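Local atomic coordinates of putative polyketide synthase (Brevibacillus brevis, PDB entry 6HP2), a protein that is the O-methyltransferase domain of a polyketide synthase multienzyme, binds S-adenosyl-L-homocysteine and probably acts in biosynthesis of the antibiotic bacillaene. Residues Leu190-Asn204 with Leu279-Lys293. Residues are numbered along the deposited sequence; the frame is centred on the assembly and turned at random.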
loop_
_atom_site.group_PDB
_atom_site.type_symbol
_atom_site.label_atom_id
_atom_site.label_comp_id
_atom_site.label_asym_id
_atom_site.label_seq_id
_atom_site.Cartn_x
_atom_site.Cartn_y
_atom_site.Cartn_z
ATOM N N LEU A 190 10.566 3.984 14.217
ATOM C CA LEU A 190 9.624 2.964 14.643
ATOM C C LEU A 190 9.883 2.612 16.102
ATOM O O LEU A 190 11.006 2.221 16.480
ATOM C CB LEU A 190 9.727 1.728 13.762
ATOM C CG LEU A 190 8.642 0.642 13.979
ATOM C CD1 LEU A 190 7.339 1.075 13.556
ATOM C CD2 LEU A 190 9.086 -0.641 13.271
ATOM N N ASN A 191 8.844 2.728 16.921
ATOM C CA ASN A 191 8.986 2.341 18.319
ATOM C C ASN A 191 9.269 0.841 18.399
ATOM O O ASN A 191 8.827 0.055 17.556
ATOM C CB ASN A 191 7.731 2.690 19.097
ATOM C CG ASN A 191 7.630 4.189 19.412
ATOM O OD1 ASN A 191 8.638 4.877 19.577
ATOM N ND2 ASN A 191 6.408 4.690 19.521
ATOM N N GLU A 192 9.959 0.424 19.467
ATOM C CA GLU A 192 10.426 -0.959 19.574
ATOM C C GLU A 192 9.323 -1.975 19.299
ATOM O O GLU A 192 9.577 -3.004 18.660
ATOM C CB GLU A 192 11.007 -1.217 20.972
ATOM C CG GLU A 192 12.437 -0.759 21.160
ATOM C CD GLU A 192 12.609 0.727 20.913
ATOM O OE1 GLU A 192 11.592 1.456 20.902
ATOM O OE2 GLU A 192 13.763 1.168 20.723
ATOM N N GLU A 193 8.121 -1.763 19.853
ATOM C CA GLU A 193 6.991 -2.682 19.652
ATOM C C GLU A 193 6.105 -2.284 18.452
ATOM O O GLU A 193 4.983 -2.791 18.303
ATOM C CB GLU A 193 6.147 -2.762 20.923
ATOM C CG GLU A 193 6.914 -3.245 22.145
ATOM C CD GLU A 193 7.352 -4.695 22.043
ATOM O OE1 GLU A 193 6.952 -5.380 21.078
ATOM O OE2 GLU A 193 8.100 -5.153 22.935
ATOM N N GLY A 194 6.564 -1.426 17.643
ATOM C CA GLY A 194 5.770 -0.965 16.508
ATOM C C GLY A 194 5.648 -1.952 15.323
ATOM O O GLY A 194 6.319 -2.979 15.221
ATOM N N THR A 195 4.748 -1.600 14.386
ATOM C CA THR A 195 4.515 -2.358 13.170
ATOM C C THR A 195 4.707 -1.486 11.953
ATOM O O THR A 195 4.353 -0.295 11.965
ATOM C CB THR A 195 3.067 -2.925 13.203
ATOM O OG1 THR A 195 2.893 -3.687 14.402
ATOM C CG2 THR A 195 2.825 -3.849 12.065
ATOM N N VAL A 196 5.300 -2.082 10.942
ATOM C CA VAL A 196 5.322 -1.533 9.605
ATOM C C VAL A 196 4.345 -2.333 8.739
ATOM O O VAL A 196 4.464 -3.552 8.619
ATOM C CB VAL A 196 6.729 -1.512 9.009
ATOM C CG1 VAL A 196 6.673 -0.741 7.641
ATOM C CG2 VAL A 196 7.668 -0.928 9.973
ATOM N N LEU A 197 3.435 -1.629 8.056
ATOM C CA LEU A 197 2.482 -2.232 7.140
ATOM C C LEU A 197 2.725 -1.693 5.730
ATOM O O LEU A 197 2.608 -0.483 5.466
ATOM C CB LEU A 197 1.062 -1.966 7.609
ATOM C CG LEU A 197 0.669 -2.466 8.961
ATOM C CD1 LEU A 197 -0.699 -1.911 9.415
ATOM C CD2 LEU A 197 0.639 -3.975 8.975
ATOM N N LEU A 198 3.034 -2.600 4.828
ATOM C CA LEU A 198 3.245 -2.267 3.440
ATOM C C LEU A 198 2.328 -3.045 2.521
ATOM O O LEU A 198 1.960 -4.190 2.789
ATOM C CB LEU A 198 4.664 -2.580 3.030
ATOM C CG LEU A 198 5.775 -2.058 3.852
ATOM C CD1 LEU A 198 7.097 -2.649 3.254
ATOM C CD2 LEU A 198 5.850 -0.588 3.842
ATOM N N ILE A 199 1.994 -2.400 1.403
ATOM C CA ILE A 199 1.462 -3.054 0.227
ATOM C C ILE A 199 2.464 -2.723 -0.855
ATOM O O ILE A 199 2.636 -1.549 -1.190
ATOM C CB ILE A 199 0.047 -2.598 -0.154
ATOM C CG1 ILE A 199 -0.956 -2.915 0.971
ATOM C CG2 ILE A 199 -0.398 -3.270 -1.461
ATOM C CD1 ILE A 199 -2.378 -2.733 0.607
ATOM N N ASP A 200 3.078 -3.758 -1.455
ATOM C CA ASP A 200 4.227 -3.515 -2.316
ATOM C C ASP A 200 4.470 -4.717 -3.217
ATOM O O ASP A 200 3.856 -5.792 -3.077
ATOM C CB ASP A 200 5.465 -3.193 -1.493
ATOM C CG ASP A 200 6.234 -2.014 -2.023
ATOM O OD1 ASP A 200 6.386 -1.911 -3.243
ATOM O OD2 ASP A 200 6.732 -1.210 -1.179
ATOM N N TYR A 201 5.352 -4.498 -4.174
ATOM C CA TYR A 201 5.739 -5.540 -5.124
ATOM C C TYR A 201 7.026 -6.287 -4.781
ATOM O O TYR A 201 7.998 -5.729 -4.250
ATOM C CB TYR A 201 5.880 -4.929 -6.509
ATOM C CG TYR A 201 4.605 -4.589 -7.179
ATOM C CD1 TYR A 201 3.757 -5.598 -7.639
ATOM C CD2 TYR A 201 4.226 -3.245 -7.426
ATOM C CE1 TYR A 201 2.605 -5.287 -8.305
ATOM C CE2 TYR A 201 3.051 -2.965 -8.118
ATOM C CZ TYR A 201 2.236 -3.974 -8.515
ATOM O OH TYR A 201 1.036 -3.722 -9.207
ATOM N N ILE A 202 7.016 -7.569 -5.097
ATOM C CA ILE A 202 8.207 -8.418 -5.062
ATOM C C ILE A 202 8.491 -8.903 -6.492
ATOM O O ILE A 202 7.580 -9.398 -7.185
ATOM C CB ILE A 202 8.003 -9.619 -4.134
ATOM C CG1 ILE A 202 7.676 -9.161 -2.718
ATOM C CG2 ILE A 202 9.207 -10.574 -4.174
ATOM C CD1 ILE A 202 7.242 -10.352 -1.825
ATOM N N ALA A 203 9.750 -8.831 -6.913
ATOM C CA ALA A 203 10.114 -9.313 -8.236
ATOM C C ALA A 203 10.514 -10.783 -8.090
ATOM O O ALA A 203 11.326 -11.125 -7.224
ATOM C CB ALA A 203 11.240 -8.473 -8.826
ATOM N N ASN A 204 9.942 -11.650 -8.923
ATOM C CA ASN A 204 10.218 -13.092 -8.888
ATOM C C ASN A 204 11.320 -13.510 -9.835
ATOM O O ASN A 204 11.390 -14.668 -10.245
ATOM C CB ASN A 204 8.932 -13.846 -9.177
ATOM C CG ASN A 204 7.906 -13.575 -8.125
ATOM O OD1 ASN A 204 8.252 -13.625 -6.914
ATOM N ND2 ASN A 204 6.704 -13.159 -8.515
ATOM N N LEU A 279 2.187 -8.939 -13.629
ATOM C CA LEU A 279 1.485 -9.849 -12.710
ATOM C C LEU A 279 0.999 -11.095 -13.438
ATOM O O LEU A 279 1.093 -12.203 -12.909
ATOM C CB LEU A 279 0.283 -9.158 -11.988
ATOM C CG LEU A 279 0.551 -8.148 -10.991
ATOM C CD1 LEU A 279 -0.696 -7.254 -10.689
ATOM C CD2 LEU A 279 1.023 -8.887 -9.671
ATOM N N GLU A 280 0.452 -10.935 -14.649
ATOM C CA GLU A 280 -0.055 -12.078 -15.395
ATOM C C GLU A 280 1.076 -13.030 -15.767
ATOM O O GLU A 280 0.889 -14.245 -15.736
ATOM C CB GLU A 280 -0.791 -11.615 -16.657
ATOM C CG GLU A 280 -1.489 -12.751 -17.405
ATOM C CD GLU A 280 -2.319 -12.271 -18.584
ATOM O OE1 GLU A 280 -2.326 -11.050 -18.849
ATOM O OE2 GLU A 280 -2.965 -13.114 -19.243
ATOM N N ARG A 281 2.247 -12.491 -16.147
ATOM C CA ARG A 281 3.400 -13.327 -16.459
ATOM C C ARG A 281 3.931 -14.050 -15.223
ATOM O O ARG A 281 4.642 -15.050 -15.336
ATOM C CB ARG A 281 4.508 -12.486 -17.049
ATOM C CG ARG A 281 4.126 -11.679 -18.312
ATOM C CD ARG A 281 4.111 -12.484 -19.548
ATOM N NE ARG A 281 3.685 -11.639 -20.666
ATOM C CZ ARG A 281 3.862 -11.935 -21.949
ATOM N NH1 ARG A 281 4.476 -13.062 -22.293
ATOM N NH2 ARG A 281 3.429 -11.098 -22.882
ATOM N N GLY A 282 3.740 -13.473 -14.060
ATOM C CA GLY A 282 4.292 -13.953 -12.795
ATOM C C GLY A 282 5.620 -13.320 -12.439
ATOM O O GLY A 282 6.250 -13.728 -11.459
ATOM N N TRP A 283 6.012 -12.279 -13.147
ATOM C CA TRP A 283 7.295 -11.640 -12.905
ATOM C C TRP A 283 7.323 -10.891 -11.594
ATOM O O TRP A 283 8.413 -10.717 -11.020
ATOM C CB TRP A 283 7.653 -10.657 -14.020
ATOM C CG TRP A 283 7.849 -11.353 -15.335
ATOM C CD1 TRP A 283 8.131 -12.668 -15.545
ATOM C CD2 TRP A 283 7.703 -10.752 -16.613
ATOM N NE1 TRP A 283 8.169 -12.931 -16.909
ATOM C CE2 TRP A 283 7.932 -11.752 -17.580
ATOM C CE3 TRP A 283 7.395 -9.447 -17.030
ATOM C CZ2 TRP A 283 7.866 -11.491 -18.984
ATOM C CZ3 TRP A 283 7.344 -9.180 -18.422
ATOM C CH2 TRP A 283 7.572 -10.212 -19.375
ATOM N N ILE A 284 6.174 -10.360 -11.168
ATOM C CA ILE A 284 6.085 -9.678 -9.889
ATOM C C ILE A 284 4.929 -10.233 -9.095
ATOM O O ILE A 284 4.016 -10.861 -9.634
ATOM C CB ILE A 284 5.921 -8.160 -10.037
ATOM C CG1 ILE A 284 4.646 -7.857 -10.833
ATOM C CG2 ILE A 284 7.157 -7.600 -10.732
ATOM C CD1 ILE A 284 4.466 -6.322 -11.179
ATOM N N SER A 285 5.030 -10.045 -7.788
ATOM C CA SER A 285 3.984 -10.385 -6.844
ATOM C C SER A 285 3.576 -9.127 -6.095
ATOM O O SER A 285 4.433 -8.380 -5.589
ATOM C CB SER A 285 4.442 -11.461 -5.838
ATOM O OG SER A 285 4.719 -12.664 -6.498
ATOM N N TYR A 286 2.261 -8.918 -5.941
ATOM C CA TYR A 286 1.696 -7.792 -5.225
ATOM C C TYR A 286 1.375 -8.349 -3.857
ATOM O O TYR A 286 0.517 -9.222 -3.741
ATOM C CB TYR A 286 0.403 -7.414 -5.905
ATOM C CG TYR A 286 -0.335 -6.245 -5.326
ATOM C CD1 TYR A 286 -1.172 -6.377 -4.233
ATOM C CD2 TYR A 286 -0.265 -5.029 -5.935
ATOM C CE1 TYR A 286 -1.881 -5.291 -3.757
ATOM C CE2 TYR A 286 -0.924 -3.945 -5.459
ATOM C CZ TYR A 286 -1.777 -4.084 -4.415
ATOM O OH TYR A 286 -2.424 -2.963 -3.955
ATOM N N CYS A 287 2.036 -7.871 -2.810
ATOM C CA CYS A 287 1.802 -8.455 -1.501
ATOM C C CYS A 287 1.565 -7.500 -0.335
ATOM O O CYS A 287 1.960 -6.336 -0.379
ATOM C CB CYS A 287 2.996 -9.328 -1.124
ATOM S SG CYS A 287 3.457 -10.653 -2.262
ATOM N N LEU A 288 0.914 -8.011 0.712
ATOM C CA LEU A 288 0.681 -7.237 1.917
ATOM C C LEU A 288 1.764 -7.677 2.924
ATOM O O LEU A 288 1.867 -8.861 3.238
ATOM C CB LEU A 288 -0.702 -7.497 2.515
ATOM C CG LEU A 288 -1.891 -7.661 1.569
ATOM C CD1 LEU A 288 -3.148 -7.962 2.371
ATOM C CD2 LEU A 288 -2.080 -6.412 0.725
ATOM N N PHE A 289 2.566 -6.738 3.416
ATOM C CA PHE A 289 3.635 -7.020 4.372
ATOM C C PHE A 289 3.259 -6.522 5.768
ATOM O O PHE A 289 2.898 -5.352 5.917
ATOM C CB PHE A 289 4.959 -6.312 4.044
ATOM C CG PHE A 289 5.558 -6.638 2.710
ATOM C CD1 PHE A 289 4.921 -6.302 1.546
ATOM C CD2 PHE A 289 6.820 -7.146 2.643
ATOM C CE1 PHE A 289 5.531 -6.534 0.323
ATOM C CE2 PHE A 289 7.428 -7.425 1.414
ATOM C CZ PHE A 289 6.773 -7.120 0.264
ATOM N N LYS A 290 3.447 -7.368 6.780
ATOM C CA LYS A 290 3.354 -6.952 8.192
ATOM C C LYS A 290 4.709 -7.226 8.844
ATOM O O LYS A 290 5.138 -8.394 9.002
ATOM C CB LYS A 290 2.228 -7.669 8.908
ATOM C CG LYS A 290 0.989 -7.735 8.053
ATOM C CD LYS A 290 -0.251 -8.151 8.905
ATOM C CE LYS A 290 -1.476 -8.122 8.022
ATOM N NZ LYS A 290 -2.718 -8.402 8.774
ATOM N N LEU A 291 5.385 -6.141 9.216
ATOM C CA LEU A 291 6.756 -6.228 9.716
ATOM C C LEU A 291 6.818 -5.778 11.178
ATOM O O LEU A 291 6.094 -4.857 11.598
ATOM C CB LEU A 291 7.719 -5.337 8.895
ATOM C CG LEU A 291 7.546 -5.366 7.370
ATOM C CD1 LEU A 291 8.414 -4.305 6.702
ATOM C CD2 LEU A 291 7.920 -6.733 6.832
ATOM N N LYS A 292 7.791 -6.339 11.883
ATOM C CA LYS A 292 8.109 -6.022 13.260
ATOM C C LYS A 292 9.592 -5.740 13.320
ATOM O O LYS A 292 10.366 -6.205 12.470
ATOM C CB LYS A 292 7.721 -7.188 14.207
ATOM C CG LYS A 292 6.256 -7.526 14.208
ATOM C CD LYS A 292 5.408 -6.451 14.883
ATOM C CE LYS A 292 3.919 -6.777 14.795
ATOM N NZ LYS A 292 3.124 -6.061 15.846
ATOM N N LYS A 293 10.001 -5.066 14.398
ATOM C CA LYS A 293 11.419 -4.835 14.659
ATOM C C LYS A 293 12.011 -5.961 15.492
ATOM O O LYS A 293 11.421 -6.397 16.479
ATOM C CB LYS A 293 11.611 -3.527 15.386
ATOM C CG LYS A 293 12.723 -2.639 14.888
ATOM C CD LYS A 293 12.552 -1.224 15.510
ATOM C CE LYS A 293 13.702 -0.288 15.142
ATOM N NZ LYS A 293 13.593 1.001 15.887
HETATM O O HOH W 1 8.364 -4.108 16.434
HETATM O O HOH W 2 10.694 -6.025 19.038
HETATM O O HOH W 3 7.089 -13.258 -4.516
#
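Asn-204 ND2 is gripped twice, donating to Ser-285 OG at 2.9 Å and to Gly-282 O at 3.0 Å. Ser-285 OG lies in the amide plane, whereas the donor sits above the carbonyl plane of Gly-282; with a water on Asn-204 OD1, these bonds should fix the amide's rotation. They close one end of an antiparallel pair, 194-203 with 284-293, in the Rossmann-like methyltransferase sheet, which contains the class I order 3-2-1-4-5-7-6 with 284-293 as its antiparallel seventh strand. Paired N-H and C=O bonds join Val-196 to Leu-291, Leu-198 to Phe-289, Asp-200 to Cys-287 and Ile-202 to Ser-285; Cys-287 N to Asp-200 O is the straightest, at 179°.

On the face carrying Ile-199 and Tyr-201, toward helix 70-88, Tyr-286 forms an offset edge-to-face pair with Tyr-201, presenting its edge to that ring's face (planes at 81°, centroids 5.5 Å apart). With CG anti to N (chi1 -179°), Tyr-286 CD2 meets Tyr-201 CE1 and Tyr-286 CZ meets Ile-199 CG2; its OH is hydrogen-bonded to Glu-171 OE2. The Ile-199 side chain comes within about 7 Å of the bound S-adenosyl-L-homocysteine, so this face lies close behind its pocket.

The other face meets helix 221-230: Phe-289 CZ touches Ile-202 CG1 at 3.7 Å, its ring also meeting Trp-224, while Leu-291 CD1 packs on Leu-198 CD1. At the far end, Lys-292, bent at chi2, brings NZ to Thr-195 OG1 at 2.8 Å. Lys-293 runs extended past Leu-190; its NZ, also bound to Ser-187 O, meets Leu-190 O in the carbonyl plane at 2.9 Å.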